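Long-range contacts in transcriptional regulator, LacI family (Burkholderia phymatum, PDB 2RGY), which probably binds a small effector, perhaps a sugar, between its two lobes and regulates transcription, as other LacI-family regulators do: residues V133-F138 and L166-F171; A179-L184 and L205-Q210; S21-I26 and I74-H79; L118-L123 and D148-E153. All coordinates share one frame; numbering follows the deposited sequence.

Contact 1: residues V133-F138 and L166-F171; sequences VISGPF and LIESDF
Val133 lies side by side with Leu166, and its CB sits 3.3 Å from Leu166 CD2, tighter than ordinary van der Waals contact. Val133 O accepts from Ile167 N at 2.9 Å in a nearly straight bond. Ile134 turns to the other side of the sheet with Ile167, where both meet helix 173-186. Ser135 N donates to Ile167 O at 3.0 Å, completing a parallel pairing of edge strand 166-168 with strand 131-135; with helix 141-155 between them in the chain, these strands form a beta-alpha-beta unit of the periplasmic-binding-protein-like fold. Ser135 O accepts a weak bond from Ser169 N, while Ser135 OG donates to Gly136 O. Gly136 lays its CA over one face of the Phe171 ring, offset toward the rim, and Pro137 CD touches the same ring at CE2. Phe138 stacks on Glu168: Glu168 CG, anti to its backbone N (chi1 -164°), stands 3.5 Å above the Phe138 ring plane, over its centre, a CH-pi contact, with the carboxylate tilted 18° from the ring. Leu166 CD1 meets that ring at its edge, 3.5 Å from Phe138 CZ. Phe138 N donates to Glu168 OE2 at 3.2 Å, approaching from above the carboxylate plane.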
loop_
_atom_site.group_PDB
_atom_site.type_symbol
_atom_site.label_atom_id
_atom_site.label_comp_id
_atom_site.label_asym_id
_atom_site.label_seq_id
_atom_site.Cartn_x
_atom_site.Cartn_y
_atom_site.Cartn_z
ATOM N N VAL A 133 21.756 -4.203 -11.638
ATOM C CA VAL A 133 20.925 -4.552 -10.495
ATOM C C VAL A 133 20.774 -3.437 -9.461
ATOM O O VAL A 133 21.737 -2.755 -9.121
ATOM C CB VAL A 133 21.481 -5.779 -9.747
ATOM C CG1 VAL A 133 20.574 -6.113 -8.578
ATOM C CG2 VAL A 133 21.618 -6.973 -10.692
ATOM N N ILE A 134 19.552 -3.258 -8.976
ATOM C CA ILE A 134 19.260 -2.282 -7.932
ATOM C C ILE A 134 18.738 -3.169 -6.812
ATOM O O ILE A 134 17.655 -3.737 -6.926
ATOM C CB ILE A 134 18.163 -1.284 -8.360
ATOM C CG1 ILE A 134 18.705 -0.344 -9.441
ATOM C CG2 ILE A 134 17.692 -0.486 -7.146
ATOM C CD1 ILE A 134 17.677 0.626 -9.976
ATOM N N SER A 135 19.511 -3.310 -5.741
ATOM C CA SER A 135 19.093 -4.180 -4.650
ATOM C C SER A 135 18.647 -3.483 -3.378
ATOM O O SER A 135 18.574 -2.253 -3.309
ATOM C CB SER A 135 20.218 -5.161 -4.306
ATOM O OG SER A 135 21.150 -4.596 -3.389
ATOM N N GLY A 136 18.328 -4.303 -2.377
ATOM C CA GLY A 136 17.931 -3.786 -1.089
ATOM C C GLY A 136 19.198 -3.725 -0.270
ATOM O O GLY A 136 20.284 -3.928 -0.816
ATOM N N PRO A 137 19.110 -3.438 1.034
ATOM C CA PRO A 137 20.325 -3.376 1.843
ATOM C C PRO A 137 21.107 -4.682 1.803
ATOM O O PRO A 137 20.532 -5.773 1.827
ATOM C CB PRO A 137 19.800 -3.051 3.244
ATOM C CG PRO A 137 18.374 -3.532 3.218
ATOM C CD PRO A 137 17.918 -3.138 1.843
ATOM N N PHE A 138 22.426 -4.555 1.736
ATOM C CA PHE A 138 23.302 -5.713 1.695
ATOM C C PHE A 138 23.203 -6.536 2.972
ATOM O O PHE A 138 23.556 -7.718 2.977
ATOM C CB PHE A 138 24.747 -5.264 1.470
ATOM C CG PHE A 138 25.032 -4.810 0.053
ATOM C CD1 PHE A 138 26.217 -4.139 -0.248
ATOM C CD2 PHE A 138 24.112 -5.058 -0.983
ATOM C CE1 PHE A 138 26.493 -3.709 -1.554
ATOM C CE2 PHE A 138 24.367 -4.638 -2.293
ATOM C CZ PHE A 138 25.566 -3.960 -2.580
ATOM N N LEU A 166 25.875 -2.716 -9.663
ATOM C CA LEU A 166 24.983 -3.030 -8.562
ATOM C C LEU A 166 24.855 -1.821 -7.640
ATOM O O LEU A 166 25.837 -1.386 -7.039
ATOM C CB LEU A 166 25.559 -4.226 -7.790
ATOM C CG LEU A 166 24.778 -4.982 -6.709
ATOM C CD1 LEU A 166 24.155 -3.987 -5.762
ATOM C CD2 LEU A 166 23.709 -5.869 -7.329
ATOM N N ILE A 167 23.649 -1.275 -7.532
ATOM C CA ILE A 167 23.408 -0.124 -6.660
ATOM C C ILE A 167 22.674 -0.607 -5.411
ATOM O O ILE A 167 21.600 -1.189 -5.516
ATOM C CB ILE A 167 22.511 0.931 -7.343
ATOM C CG1 ILE A 167 22.996 1.215 -8.768
ATOM C CG2 ILE A 167 22.530 2.210 -6.538
ATOM C CD1 ILE A 167 24.358 1.896 -8.841
ATOM N N GLU A 168 23.251 -0.381 -4.235
ATOM C CA GLU A 168 22.601 -0.793 -2.994
ATOM C C GLU A 168 21.534 0.247 -2.665
ATOM O O GLU A 168 21.797 1.450 -2.716
ATOM C CB GLU A 168 23.609 -0.861 -1.844
ATOM C CG GLU A 168 23.109 -1.650 -0.634
ATOM C CD GLU A 168 23.939 -1.407 0.623
ATOM O OE1 GLU A 168 25.154 -1.114 0.511
ATOM O OE2 GLU A 168 23.381 -1.524 1.733
ATOM N N SER A 169 20.328 -0.216 -2.340
ATOM C CA SER A 169 19.245 0.699 -1.995
ATOM C C SER A 169 18.498 0.226 -0.742
ATOM O O SER A 169 18.998 -0.630 -0.015
ATOM C CB SER A 169 18.282 0.859 -3.170
ATOM O OG SER A 169 17.430 1.964 -2.946
ATOM N N ASP A 170 17.300 0.757 -0.498
ATOM C CA ASP A 170 16.565 0.396 0.711
ATOM C C ASP A 170 15.147 -0.144 0.564
ATOM O O ASP A 170 14.398 -0.135 1.532
ATOM C CB ASP A 170 16.530 1.606 1.647
ATOM C CG ASP A 170 15.788 2.782 1.040
ATOM O OD1 ASP A 170 15.207 2.617 -0.057
ATOM O OD2 ASP A 170 15.773 3.867 1.655
ATOM N N PHE A 171 14.781 -0.624 -0.620
ATOM C CA PHE A 171 13.433 -1.158 -0.860
ATOM C C PHE A 171 12.309 -0.118 -0.933
ATOM O O PHE A 171 11.156 -0.484 -1.179
ATOM C CB PHE A 171 13.027 -2.183 0.217
ATOM C CG PHE A 171 13.743 -3.503 0.123
ATOM C CD1 PHE A 171 13.924 -4.134 -1.110
ATOM C CD2 PHE A 171 14.187 -4.144 1.279
ATOM C CE1 PHE A 171 14.540 -5.395 -1.195
ATOM C CE2 PHE A 171 14.802 -5.401 1.213
ATOM C CZ PHE A 171 14.977 -6.030 -0.029
#

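Contact 2: residues A179-L184 and L205-Q210; sequences ATCQLL and LARFQQ
Arg207 and Phe208, neighbours on helix 198-210, share the methyl group of Thr180 on helix 173-186. Thr180 CG2 stands anti to the backbone N (chi1 -60° for OG1), which brings it 3.6 Å from Phe208 CE2 and 3.8 Å from Arg207 CB. The hydroxyl OG1 bonds back to Gly176 O in its own helix, so the polar branch is satisfied while the methyl does the packing. Leu184, one turn on, meets the same two residues with both methyls: CD1 lies 3.8 Å from Arg207 CG, and CD2 meets Phe208 CE2 at 4.0 Å. Phe208 CG is anti to the carbonyl carbon, beside the backbone N, as is Leu184 CG, and Thr180 CG2 and Leu184 CD2 both approach the Phe208 ring obliquely. Arg207 leaves its helix with CG anti to the backbone N, and CB and CG pack on Thr180 and Leu184; the bend at chi2 (47°) places Arg207 CD, 3.9 Å from Cys181 SG. Cys181 SG is nearer still to Arg207 NE, at 3.6 Å. The guanidinium is held from its own helix, Arg207 NH1 donating at 3.0 Å to Gln210 OE1, which lies at the edge of the group, near its plane. Tyr177 OH also bonds to that oxygen. The segment axes come within 9.7 Å at 50°, typical of successive helices packed on one face of the sheet in a Rossmann-like alpha/beta lobe.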
loop_
_atom_site.group_PDB
_atom_site.type_symbol
_atom_site.label_atom_id
_atom_site.label_comp_id
_atom_site.label_asym_id
_atom_site.label_seq_id
_atom_site.Cartn_x
_atom_site.Cartn_y
_atom_site.Cartn_z
ATOM N N ALA A 179 18.416 5.285 -6.864
ATOM C CA ALA A 179 19.327 4.254 -7.334
ATOM C C ALA A 179 19.322 4.190 -8.859
ATOM O O ALA A 179 20.362 3.954 -9.476
ATOM C CB ALA A 179 18.941 2.905 -6.739
ATOM N N THR A 180 18.157 4.410 -9.467
ATOM C CA THR A 180 18.078 4.378 -10.922
ATOM C C THR A 180 18.875 5.558 -11.470
ATOM O O THR A 180 19.622 5.415 -12.442
ATOM C CB THR A 180 16.617 4.452 -11.440
ATOM O OG1 THR A 180 15.866 3.331 -10.945
ATOM C CG2 THR A 180 16.600 4.399 -12.959
ATOM N N CYS A 181 18.730 6.717 -10.837
ATOM C CA CYS A 181 19.461 7.901 -11.275
ATOM C C CYS A 181 20.968 7.678 -11.167
ATOM O O CYS A 181 21.719 8.011 -12.083
ATOM C CB CYS A 181 19.057 9.116 -10.434
ATOM S SG CYS A 181 17.367 9.630 -10.733
ATOM N N GLN A 182 21.407 7.114 -10.048
ATOM C CA GLN A 182 22.820 6.852 -9.843
ATOM C C GLN A 182 23.337 5.927 -10.947
ATOM O O GLN A 182 24.449 6.107 -11.453
ATOM C CB GLN A 182 23.049 6.216 -8.471
ATOM C CG GLN A 182 24.526 6.047 -8.101
ATOM C CD GLN A 182 24.735 5.343 -6.762
ATOM O OE1 GLN A 182 24.144 5.716 -5.744
ATOM N NE2 GLN A 182 25.590 4.324 -6.757
ATOM N N LEU A 183 22.517 4.953 -11.335
ATOM C CA LEU A 183 22.892 4.004 -12.374
ATOM C C LEU A 183 23.071 4.684 -13.726
ATOM O O LEU A 183 24.087 4.501 -14.384
ATOM C CB LEU A 183 21.835 2.904 -12.486
ATOM C CG LEU A 183 22.009 1.889 -13.611
ATOM C CD1 LEU A 183 23.324 1.121 -13.436
ATOM C CD2 LEU A 183 20.819 0.941 -13.613
ATOM N N LEU A 184 22.078 5.462 -14.140
ATOM C CA LEU A 184 22.127 6.175 -15.420
ATOM C C LEU A 184 23.264 7.183 -15.490
ATOM O O LEU A 184 23.859 7.401 -16.555
ATOM C CB LEU A 184 20.807 6.909 -15.656
ATOM C CG LEU A 184 19.594 6.000 -15.776
ATOM C CD1 LEU A 184 18.317 6.825 -15.813
ATOM C CD2 LEU A 184 19.743 5.157 -17.026
ATOM N N LEU A 205 10.934 2.577 -13.567
ATOM C CA LEU A 205 10.078 2.811 -14.714
ATOM C C LEU A 205 9.709 4.286 -14.755
ATOM O O LEU A 205 9.477 4.844 -15.828
ATOM C CB LEU A 205 8.798 1.977 -14.611
ATOM C CG LEU A 205 8.967 0.454 -14.699
ATOM C CD1 LEU A 205 7.595 -0.214 -14.648
ATOM C CD2 LEU A 205 9.681 0.096 -15.981
ATOM N N ALA A 206 9.654 4.907 -13.577
ATOM C CA ALA A 206 9.301 6.318 -13.473
ATOM C C ALA A 206 10.391 7.175 -14.075
ATOM O O ALA A 206 10.109 8.084 -14.844
ATOM C CB ALA A 206 9.080 6.708 -12.021
ATOM N N ARG A 207 11.638 6.878 -13.721
ATOM C CA ARG A 207 12.788 7.621 -14.221
ATOM C C ARG A 207 12.949 7.424 -15.720
ATOM O O ARG A 207 13.089 8.386 -16.461
ATOM C CB ARG A 207 14.065 7.174 -13.496
ATOM C CG ARG A 207 15.306 7.976 -13.869
ATOM C CD ARG A 207 15.006 9.469 -13.838
ATOM N NE ARG A 207 16.193 10.281 -14.072
ATOM C CZ ARG A 207 16.170 11.589 -14.324
ATOM N NH1 ARG A 207 15.018 12.240 -14.380
ATOM N NH2 ARG A 207 17.304 12.245 -14.529
ATOM N N PHE A 208 12.923 6.171 -16.161
ATOM C CA PHE A 208 13.058 5.870 -17.580
ATOM C C PHE A 208 12.035 6.635 -18.415
ATOM O O PHE A 208 12.348 7.102 -19.502
ATOM C CB PHE A 208 12.883 4.369 -17.824
ATOM C CG PHE A 208 14.007 3.530 -17.280
ATOM C CD1 PHE A 208 13.878 2.142 -17.212
ATOM C CD2 PHE A 208 15.195 4.123 -16.834
ATOM C CE1 PHE A 208 14.909 1.345 -16.715
ATOM C CE2 PHE A 208 16.245 3.332 -16.330
ATOM C CZ PHE A 208 16.093 1.934 -16.270
ATOM N N GLN A 209 10.811 6.750 -17.908
ATOM C CA GLN A 209 9.760 7.454 -18.634
ATOM C C GLN A 209 10.082 8.949 -18.707
ATOM O O GLN A 209 9.845 9.591 -19.733
ATOM C CB GLN A 209 8.403 7.222 -17.954
ATOM C CG GLN A 209 7.164 7.614 -18.778
ATOM C CD GLN A 209 6.892 9.111 -18.792
ATOM O OE1 GLN A 209 7.253 9.826 -17.856
ATOM N NE2 GLN A 209 6.231 9.588 -19.847
ATOM N N GLN A 210 10.642 9.490 -17.630
ATOM C CA GLN A 210 11.005 10.904 -17.595
ATOM C C GLN A 210 12.103 11.234 -18.613
ATOM O O GLN A 210 12.155 12.352 -19.125
ATOM C CB GLN A 210 11.489 11.308 -16.193
ATOM C CG GLN A 210 10.452 11.130 -15.089
ATOM C CD GLN A 210 10.982 11.482 -13.705
ATOM O OE1 GLN A 210 12.181 11.689 -13.510
ATOM N NE2 GLN A 210 10.082 11.530 -12.729
#

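Contact 3: residues S21-I26 and I74-H79; sequences SYYGTI and ISHDLH
A single methyl carries most of this contact: Ile74 CD1 touches Tyr22, Tyr23 and Ile26 of helix 21-36 at once, although the nearest CA atoms, those of Ile26 and Ile74, are 9.2 Å apart. Ile74 reaches this position with an extended chain, CG1 anti to the backbone N (chi1 178°) and CD1 anti to CA (chi2 173°). The closest meeting is methyl to methyl, Ile26 CD1 to Ile74 CD1 at 3.5 Å, a little tighter than usual for carbon atoms. Tyr22 approaches with the outer end of its side chain; its OH lies 3.6 Å from Ile74 CD1, and CE2 is close behind. Tyr23 adds a looser contact through CE1, 4.2 Å from the same methyl. Tyr22 CD2 stands 3.7 Å above the centre of the Tyr23 ring, so the two rings that Ile74 CD1 touches also rest on each other. Farther along the loop, Tyr23 OH comes near His76 CD2, at the limit of contact. Past Ile74 the loop is shaped by an ST turn in which Ser75 OG accepts from Asp77 N at 3.2 Å. Helix 21-36 and the loop after strand 70-73 thus meet at one end of the five-stranded parallel sheet, where Leu96 of strand 93-96 touches both isoleucines and Thr248 of helix 244-260 packs on Ile26.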
loop_
_atom_site.group_PDB
_atom_site.type_symbol
_atom_site.label_atom_id
_atom_site.label_comp_id
_atom_site.label_asym_id
_atom_site.label_seq_id
_atom_site.Cartn_x
_atom_site.Cartn_y
_atom_site.Cartn_z
ATOM N N SER A 21 2.121 -3.241 -1.056
ATOM C CA SER A 21 1.144 -4.326 -1.022
ATOM C C SER A 21 1.719 -5.610 -0.412
ATOM O O SER A 21 0.984 -6.519 -0.030
ATOM C CB SER A 21 0.607 -4.597 -2.430
ATOM O OG SER A 21 1.651 -4.924 -3.330
ATOM N N TYR A 22 3.043 -5.674 -0.321
ATOM C CA TYR A 22 3.722 -6.828 0.262
ATOM C C TYR A 22 3.362 -6.881 1.750
ATOM O O TYR A 22 2.935 -7.912 2.264
ATOM C CB TYR A 22 5.239 -6.686 0.095
ATOM C CG TYR A 22 6.031 -7.785 0.756
ATOM C CD1 TYR A 22 6.094 -9.067 0.200
ATOM C CD2 TYR A 22 6.710 -7.546 1.946
ATOM C CE1 TYR A 22 6.826 -10.086 0.824
ATOM C CE2 TYR A 22 7.439 -8.547 2.573
ATOM C CZ TYR A 22 7.492 -9.816 2.010
ATOM O OH TYR A 22 8.209 -10.796 2.660
ATOM N N TYR A 23 3.524 -5.758 2.443
ATOM C CA TYR A 23 3.194 -5.730 3.857
ATOM C C TYR A 23 1.686 -5.760 4.051
ATOM O O TYR A 23 1.204 -6.285 5.049
ATOM C CB TYR A 23 3.821 -4.510 4.526
ATOM C CG TYR A 23 5.328 -4.616 4.548
ATOM C CD1 TYR A 23 5.959 -5.606 5.297
ATOM C CD2 TYR A 23 6.115 -3.785 3.759
ATOM C CE1 TYR A 23 7.343 -5.773 5.255
ATOM C CE2 TYR A 23 7.501 -3.938 3.707
ATOM C CZ TYR A 23 8.106 -4.938 4.460
ATOM O OH TYR A 23 9.475 -5.111 4.406
ATOM N N GLY A 24 0.942 -5.209 3.096
ATOM C CA GLY A 24 -0.505 -5.239 3.197
ATOM C C GLY A 24 -0.990 -6.680 3.169
ATOM O O GLY A 24 -1.940 -7.045 3.863
ATOM N N THR A 25 -0.332 -7.504 2.362
ATOM C CA THR A 25 -0.687 -8.918 2.241
ATOM C C THR A 25 -0.489 -9.643 3.568
ATOM O O THR A 25 -1.311 -10.458 3.981
ATOM C CB THR A 25 0.189 -9.609 1.175
ATOM O OG1 THR A 25 0.009 -8.939 -0.079
ATOM C CG2 THR A 25 -0.196 -11.080 1.031
ATOM N N ILE A 26 0.620 -9.335 4.227
ATOM C CA ILE A 26 0.947 -9.945 5.506
ATOM C C ILE A 26 -0.076 -9.528 6.550
ATOM O O ILE A 26 -0.535 -10.357 7.332
ATOM C CB ILE A 26 2.356 -9.523 5.943
ATOM C CG1 ILE A 26 3.373 -10.042 4.927
ATOM C CG2 ILE A 26 2.675 -10.055 7.325
ATOM C CD1 ILE A 26 4.763 -9.514 5.143
ATOM N N ILE A 74 8.321 -9.779 11.233
ATOM C CA ILE A 74 9.015 -9.718 9.954
ATOM C C ILE A 74 9.825 -8.432 9.938
ATOM O O ILE A 74 9.292 -7.346 10.148
ATOM C CB ILE A 74 8.068 -9.739 8.727
ATOM C CG1 ILE A 74 8.895 -9.624 7.440
ATOM C CG2 ILE A 74 7.066 -8.617 8.796
ATOM C CD1 ILE A 74 8.086 -9.812 6.164
ATOM N N SER A 75 11.125 -8.570 9.710
ATOM C CA SER A 75 12.020 -7.428 9.668
ATOM C C SER A 75 13.361 -7.874 9.132
ATOM O O SER A 75 13.873 -8.922 9.518
ATOM C CB SER A 75 12.204 -6.842 11.071
ATOM O OG SER A 75 13.296 -5.931 11.119
ATOM N N HIS A 76 13.924 -7.085 8.225
ATOM C CA HIS A 76 15.224 -7.411 7.673
ATOM C C HIS A 76 16.276 -6.506 8.302
ATOM O O HIS A 76 17.438 -6.526 7.898
ATOM C CB HIS A 76 15.212 -7.244 6.152
ATOM C CG HIS A 76 14.950 -5.840 5.703
ATOM N ND1 HIS A 76 15.816 -4.801 5.981
ATOM C CD2 HIS A 76 13.931 -5.306 4.996
ATOM C CE1 HIS A 76 15.335 -3.686 5.457
ATOM N NE2 HIS A 76 14.195 -3.963 4.855
ATOM N N ASP A 77 15.855 -5.709 9.282
ATOM C CA ASP A 77 16.753 -4.792 9.992
ATOM C C ASP A 77 17.285 -5.455 11.261
ATOM O O ASP A 77 18.337 -5.080 11.778
ATOM C CB ASP A 77 16.018 -3.506 10.386
ATOM C CG ASP A 77 15.647 -2.651 9.194
ATOM O OD1 ASP A 77 16.560 -2.093 8.558
ATOM O OD2 ASP A 77 14.442 -2.530 8.891
ATOM N N LEU A 78 16.540 -6.427 11.778
ATOM C CA LEU A 78 16.967 -7.129 12.978
ATOM C C LEU A 78 18.148 -8.026 12.632
ATOM O O LEU A 78 18.268 -8.501 11.506
ATOM C CB LEU A 78 15.834 -7.994 13.535
ATOM C CG LEU A 78 14.563 -7.324 14.068
ATOM C CD1 LEU A 78 13.563 -8.410 14.410
ATOM C CD2 LEU A 78 14.876 -6.485 15.316
ATOM N N HIS A 79 19.026 -8.247 13.598
ATOM C CA HIS A 79 20.172 -9.118 13.379
ATOM C C HIS A 79 19.810 -10.465 13.963
ATOM O O HIS A 79 18.975 -10.538 14.861
ATOM C CB HIS A 79 21.411 -8.558 14.072
ATOM C CG HIS A 79 22.006 -7.385 13.364
ATOM N ND1 HIS A 79 21.264 -6.565 12.540
ATOM C CD2 HIS A 79 23.254 -6.864 13.391
ATOM C CE1 HIS A 79 22.030 -5.587 12.092
ATOM N NE2 HIS A 79 23.243 -5.746 12.594
#

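Contact 4: residues L118-L123 and D148-E153; sequences LAAATL and DGFFDE
The Phe150 ring, stacked with Phe194, has Ala119 CB, Leu123 CD1 and Phe151 CE1 at its edge, Ala119 CB lying 4.3 Å from Phe150 CD1. It meets helix 112-125 chiefly through CD1 and CE1, and Ala120 CB approaches obliquely and closer, 3.4 Å from Phe150 CD1. Within helix 141-155, Phe150 CD2 in turn stands 3.8 Å above the centre of the Phe151 ring. Val133 of strand 131-135 touches Phe150 as well, so the aromatic group joins the helix pair to the sheet. Phe150 carries CG anti to the backbone N (chi1 -179°), and its ring lies in the seam between the helices. The segments come close: their axes approach to 7.9 Å, at 39° between the chain directions, and the CA atoms of Ala120 and Phe150 are 5.3 Å apart. The small side chain of Ala120 at this point is consistent with so close an approach. These are the helices before and after strand 131-135, packed together on one face of the sheet as in an alpha/beta lobe of the periplasmic-binding-protein-like fold. Glu153, one turn beyond Phe150, packs CB and CG on Ala120 CB, with Glu153 CG at 3.7 Å. The bend at chi2 (66°) turns CD; Glu153 OE2 lies 4.0 Å from Ala121 CB, while OE1 forms a salt bridge with Arg156.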
loop_
_atom_site.group_PDB
_atom_site.type_symbol
_atom_site.label_atom_id
_atom_site.label_comp_id
_atom_site.label_asym_id
_atom_site.label_seq_id
_atom_site.Cartn_x
_atom_site.Cartn_y
_atom_site.Cartn_z
ATOM N N LEU A 118 15.607 -17.204 -11.151
ATOM C CA LEU A 118 14.565 -17.009 -12.161
ATOM C C LEU A 118 14.615 -15.608 -12.786
ATOM O O LEU A 118 14.340 -15.443 -13.970
ATOM C CB LEU A 118 13.179 -17.250 -11.549
ATOM C CG LEU A 118 12.822 -18.687 -11.154
ATOM C CD1 LEU A 118 11.458 -18.725 -10.492
ATOM C CD2 LEU A 118 12.817 -19.570 -12.380
ATOM N N ALA A 119 14.962 -14.608 -11.988
ATOM C CA ALA A 119 15.049 -13.246 -12.482
ATOM C C ALA A 119 16.156 -13.170 -13.525
ATOM O O ALA A 119 15.975 -12.602 -14.600
ATOM C CB ALA A 119 15.345 -12.291 -11.339
ATOM N N ALA A 120 17.305 -13.746 -13.198
ATOM C CA ALA A 120 18.427 -13.740 -14.117
ATOM C C ALA A 120 18.094 -14.523 -15.384
ATOM O O ALA A 120 18.357 -14.055 -16.487
ATOM C CB ALA A 120 19.665 -14.327 -13.445
ATOM N N ALA A 121 17.513 -15.708 -15.226
ATOM C CA ALA A 121 17.173 -16.550 -16.369
ATOM C C ALA A 121 16.183 -15.884 -17.305
ATOM O O ALA A 121 16.260 -16.059 -18.521
ATOM C CB ALA A 121 16.617 -17.883 -15.894
ATOM N N THR A 122 15.241 -15.134 -16.743
ATOM C CA THR A 122 14.260 -14.445 -17.565
ATOM C C THR A 122 15.013 -13.478 -18.476
ATOM O O THR A 122 14.845 -13.497 -19.694
ATOM C CB THR A 122 13.248 -13.639 -16.712
ATOM O OG1 THR A 122 12.617 -14.499 -15.758
ATOM C CG2 THR A 122 12.178 -13.031 -17.604
ATOM N N LEU A 123 15.864 -12.650 -17.882
ATOM C CA LEU A 123 16.638 -11.680 -18.646
ATOM C C LEU A 123 17.579 -12.343 -19.652
ATOM O O LEU A 123 17.606 -11.985 -20.826
ATOM C CB LEU A 123 17.445 -10.789 -17.702
ATOM C CG LEU A 123 16.599 -9.879 -16.803
ATOM C CD1 LEU A 123 17.488 -9.115 -15.826
ATOM C CD2 LEU A 123 15.797 -8.917 -17.672
ATOM N N ASP A 148 22.488 -13.772 -4.561
ATOM C CA ASP A 148 23.318 -14.954 -4.736
ATOM C C ASP A 148 22.769 -15.813 -5.874
ATOM O O ASP A 148 23.512 -16.204 -6.770
ATOM C CB ASP A 148 23.367 -15.757 -3.440
ATOM C CG ASP A 148 24.359 -15.190 -2.442
ATOM O OD1 ASP A 148 24.839 -14.041 -2.631
ATOM O OD2 ASP A 148 24.659 -15.898 -1.459
ATOM N N GLY A 149 21.470 -16.098 -5.829
ATOM C CA GLY A 149 20.841 -16.896 -6.869
ATOM C C GLY A 149 20.931 -16.212 -8.219
ATOM O O GLY A 149 21.141 -16.858 -9.249
ATOM N N PHE A 150 20.763 -14.898 -8.220
ATOM C CA PHE A 150 20.845 -14.131 -9.455
ATOM C C PHE A 150 22.229 -14.320 -10.079
ATOM O O PHE A 150 22.353 -14.655 -11.256
ATOM C CB PHE A 150 20.626 -12.649 -9.155
ATOM C CG PHE A 150 20.672 -11.772 -10.369
ATOM C CD1 PHE A 150 19.581 -11.697 -11.234
ATOM C CD2 PHE A 150 21.796 -10.992 -10.634
ATOM C CE1 PHE A 150 19.606 -10.844 -12.349
ATOM C CE2 PHE A 150 21.834 -10.141 -11.740
ATOM C CZ PHE A 150 20.733 -10.065 -12.598
ATOM N N PHE A 151 23.268 -14.109 -9.277
ATOM C CA PHE A 151 24.626 -14.229 -9.771
ATOM C C PHE A 151 25.113 -15.641 -10.043
ATOM O O PHE A 151 26.061 -15.815 -10.804
ATOM C CB PHE A 151 25.576 -13.487 -8.842
ATOM C CG PHE A 151 25.428 -11.995 -8.926
ATOM C CD1 PHE A 151 25.762 -11.326 -10.103
ATOM C CD2 PHE A 151 24.924 -11.262 -7.852
ATOM C CE1 PHE A 151 25.596 -9.935 -10.222
ATOM C CE2 PHE A 151 24.749 -9.870 -7.944
ATOM C CZ PHE A 151 25.086 -9.204 -9.134
ATOM N N ASP A 152 24.481 -16.645 -9.433
ATOM C CA ASP A 152 24.871 -18.026 -9.700
ATOM C C ASP A 152 24.477 -18.285 -11.149
ATOM O O ASP A 152 25.266 -18.802 -11.931
ATOM C CB ASP A 152 24.119 -19.026 -8.813
ATOM C CG ASP A 152 24.612 -19.041 -7.378
ATOM O OD1 ASP A 152 25.754 -18.606 -7.121
ATOM O OD2 ASP A 152 23.852 -19.511 -6.499
ATOM N N GLU A 153 23.250 -17.911 -11.496
ATOM C CA GLU A 153 22.733 -18.098 -12.851
ATOM C C GLU A 153 23.590 -17.342 -13.870
ATOM O O GLU A 153 23.855 -17.848 -14.966
ATOM C CB GLU A 153 21.287 -17.618 -12.919
ATOM C CG GLU A 153 20.598 -17.816 -14.261
ATOM C CD GLU A 153 20.399 -19.281 -14.620
ATOM O OE1 GLU A 153 20.335 -20.132 -13.700
ATOM O OE2 GLU A 153 20.285 -19.582 -15.830
#

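In the fold
Contacts 1, 2 and 4 build one lobe around the mixed sheet. The strand pair of contact 1 lies between the helix pairs: Ile134 and Ile167 pack on Ala179 of contact 2, with Ile134 CG2 3.6 Å from Ala179 CB, whereas Val133 CG2 meets Phe150 CE2 of contact 4 at 3.3 Å. The two helix pairs do not touch, their nearest atoms being about 10 Å apart. Contact 3 belongs to the other lobe, beside the five-stranded parallel sheet, yet His76 bridges to contact 1, its NE2 3.6 Å from Phe171 CD2. This meeting falls between the lobes, where LacI-family proteins usually bind their effector. Contacts 2 and 3, with centres about 25 Å apart, both touch the second subunit.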